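Local coordinates for protein probable N-glycosylase/DNA lyase (PDB 3N0U) that is a probable DNA glycosylase/lyase of the helix-hairpin-helix superfamily, built mostly of alpha helices, with no beta strand, at residues Gly139-Ser144 / Leu155-Lys160. Numbering follows the deposited sequence.
Sequences GWKEAS and LAILDK
Lys-141 and Ser-144, one helical turn apart, pack the start of helix 140-148 against the loop 155-159, which leads into helix 160-168, near the centre of the chain, a buried contact of van der Waals character with no direct hydrogen bond between the segments. Serine is small enough to let the loop backbone in: Ser-144 CB lies 3.2 Å from Ala-156 O. With OG beside its own backbone N (chi1 -56°), Ser-144 OG turns back to Trp-140 O at 2.8 Å. That carbonyl also accepts Ser-144 N, from the opposite face of its plane. Arg-128 bonds to the same hydroxyl, while Tyr-184 of helix 181-198 bonds to Ala-156 O and Leu-158 N.

Lysine suits the other position because its long methylene chain packs on the loop and carries NZ beyond it. Lys-141 CG, anti to the backbone N (chi1 177°), meets Ile-157 CG2 at 3.9 Å, the two side chains crossing at about a right angle. Farther out, Lys-141 CD rests 3.5 Å from Asp-159 CB. Lys-141 NZ continues to Glu-142 OE2 at 2.7 Å, a salt bridge formed from above the carboxylate plane, and to Ala-61 O. Glu-142 OE1 accepts Gly-139 N at the helix start.

Asp-159 OD2 accepts Val-162 N and so N-caps helix 160-168. Helix 124-134, the short turn 135-139 and helix 140-148 are consistent with the superfamily's helix-hairpin-helix, with sodium bound by Val-132, Ala-135 and Ile-138; loop 155-159 crosses the start of its second helix.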
loop_
_atom_site.group_PDB
_atom_site.type_symbol
_atom_site.label_atom_id
_atom_site.label_comp_id
_atom_site.label_asym_id
_atom_site.label_seq_id
_atom_site.Cartn_x
_atom_site.Cartn_y
_atom_site.Cartn_z
ATOM N N GLY A 139 -8.293 2.322 5.155
ATOM C CA GLY A 139 -9.423 1.862 4.365
ATOM C C GLY A 139 -9.039 0.738 3.413
ATOM O O GLY A 139 -8.011 0.082 3.582
ATOM N N TRP A 140 -9.854 0.525 2.384
ATOM C CA TRP A 140 -9.623 -0.591 1.474
ATOM C C TRP A 140 -8.257 -0.504 0.791
ATOM O O TRP A 140 -7.530 -1.490 0.717
ATOM C CB TRP A 140 -10.751 -0.669 0.444
ATOM C CG TRP A 140 -11.996 -1.107 1.107
ATOM C CD1 TRP A 140 -12.988 -0.317 1.604
ATOM C CD2 TRP A 140 -12.353 -2.452 1.417
ATOM N NE1 TRP A 140 -13.959 -1.096 2.190
ATOM C CE2 TRP A 140 -13.589 -2.410 2.090
ATOM C CE3 TRP A 140 -11.752 -3.692 1.184
ATOM C CZ2 TRP A 140 -14.230 -3.555 2.535
ATOM C CZ3 TRP A 140 -12.401 -4.830 1.616
ATOM C CH2 TRP A 140 -13.619 -4.753 2.295
ATOM N N LYS A 141 -7.893 0.692 0.345
ATOM C CA LYS A 141 -6.644 0.890 -0.373
ATOM C C LYS A 141 -5.456 0.684 0.551
ATOM O O LYS A 141 -4.491 0.004 0.201
ATOM C CB LYS A 141 -6.607 2.312 -0.940
ATOM C CG LYS A 141 -5.343 2.686 -1.660
ATOM C CD LYS A 141 -5.322 4.203 -1.884
ATOM C CE LYS A 141 -4.785 4.938 -0.667
ATOM N NZ LYS A 141 -5.465 6.234 -0.457
ATOM N N GLU A 142 -5.515 1.288 1.732
ATOM C CA GLU A 142 -4.387 1.236 2.646
ATOM C C GLU A 142 -4.202 -0.149 3.258
ATOM O O GLU A 142 -3.082 -0.550 3.548
ATOM C CB GLU A 142 -4.550 2.297 3.740
ATOM C CG GLU A 142 -4.647 3.744 3.232
ATOM C CD GLU A 142 -6.049 4.197 2.647
ATOM O OE1 GLU A 142 -7.114 3.526 2.788
ATOM O OE2 GLU A 142 -6.067 5.297 2.045
ATOM N N ALA A 143 -5.298 -0.876 3.468
ATOM C CA ALA A 143 -5.204 -2.246 3.965
ATOM C C ALA A 143 -4.558 -3.136 2.910
ATOM O O ALA A 143 -3.716 -3.993 3.229
ATOM C CB ALA A 143 -6.575 -2.781 4.305
ATOM N N SER A 144 -4.942 -2.954 1.652
ATOM C CA SER A 144 -4.298 -3.676 0.559
ATOM C C SER A 144 -2.814 -3.381 0.493
ATOM O O SER A 144 -2.004 -4.273 0.291
ATOM C CB SER A 144 -4.938 -3.295 -0.766
ATOM O OG SER A 144 -6.340 -3.530 -0.717
ATOM N N LEU A 155 -3.572 -8.926 -3.938
ATOM C CA LEU A 155 -4.421 -7.728 -3.787
ATOM C C LEU A 155 -3.916 -6.542 -4.593
ATOM O O LEU A 155 -2.719 -6.344 -4.710
ATOM C CB LEU A 155 -4.495 -7.313 -2.312
ATOM C CG LEU A 155 -4.924 -8.409 -1.322
ATOM C CD1 LEU A 155 -5.010 -7.801 0.093
ATOM C CD2 LEU A 155 -6.257 -9.064 -1.749
ATOM N N ALA A 156 -4.844 -5.776 -5.165
ATOM C CA ALA A 156 -4.521 -4.507 -5.806
ATOM C C ALA A 156 -4.589 -3.351 -4.836
ATOM O O ALA A 156 -5.389 -3.356 -3.885
ATOM C CB ALA A 156 -5.484 -4.237 -6.939
ATOM N N ILE A 157 -3.767 -2.340 -5.103
ATOM C CA ILE A 157 -3.775 -1.098 -4.343
ATOM C C ILE A 157 -4.342 -0.014 -5.254
ATOM O O ILE A 157 -3.637 0.566 -6.082
ATOM C CB ILE A 157 -2.358 -0.714 -3.871
ATOM C CG1 ILE A 157 -1.728 -1.876 -3.097
ATOM C CG2 ILE A 157 -2.412 0.518 -3.012
ATOM C CD1 ILE A 157 -0.196 -1.736 -2.955
ATOM N N LEU A 158 -5.624 0.271 -5.078
ATOM C CA LEU A 158 -6.332 1.169 -5.976
ATOM C C LEU A 158 -6.242 2.609 -5.498
ATOM O O LEU A 158 -7.206 3.174 -4.980
ATOM C CB LEU A 158 -7.790 0.713 -6.129
ATOM C CG LEU A 158 -7.945 -0.712 -6.668
ATOM C CD1 LEU A 158 -9.421 -1.154 -6.697
ATOM C CD2 LEU A 158 -7.314 -0.849 -8.076
ATOM N N ASP A 159 -5.072 3.203 -5.699
ATOM C CA ASP A 159 -4.881 4.588 -5.342
ATOM C C ASP A 159 -5.182 5.477 -6.533
ATOM O O ASP A 159 -5.577 4.996 -7.586
ATOM C CB ASP A 159 -3.482 4.834 -4.789
ATOM C CG ASP A 159 -2.394 4.577 -5.791
ATOM O OD1 ASP A 159 -1.222 4.510 -5.366
ATOM O OD2 ASP A 159 -2.691 4.445 -6.990
ATOM N N LYS A 160 -5.034 6.779 -6.358
ATOM C CA LYS A 160 -5.477 7.694 -7.385
ATOM C C LYS A 160 -4.709 7.490 -8.689
ATOM O O LYS A 160 -5.296 7.580 -9.755
ATOM C CB LYS A 160 -5.400 9.144 -6.902
ATOM C CG LYS A 160 -6.572 9.516 -6.008
ATOM C CD LYS A 160 -6.772 11.022 -5.920
ATOM C CE LYS A 160 -7.980 11.368 -5.056
ATOM N NZ LYS A 160 -8.318 12.817 -5.103
HETATM O O HOH W 1 -4.978 7.770 -3.417
#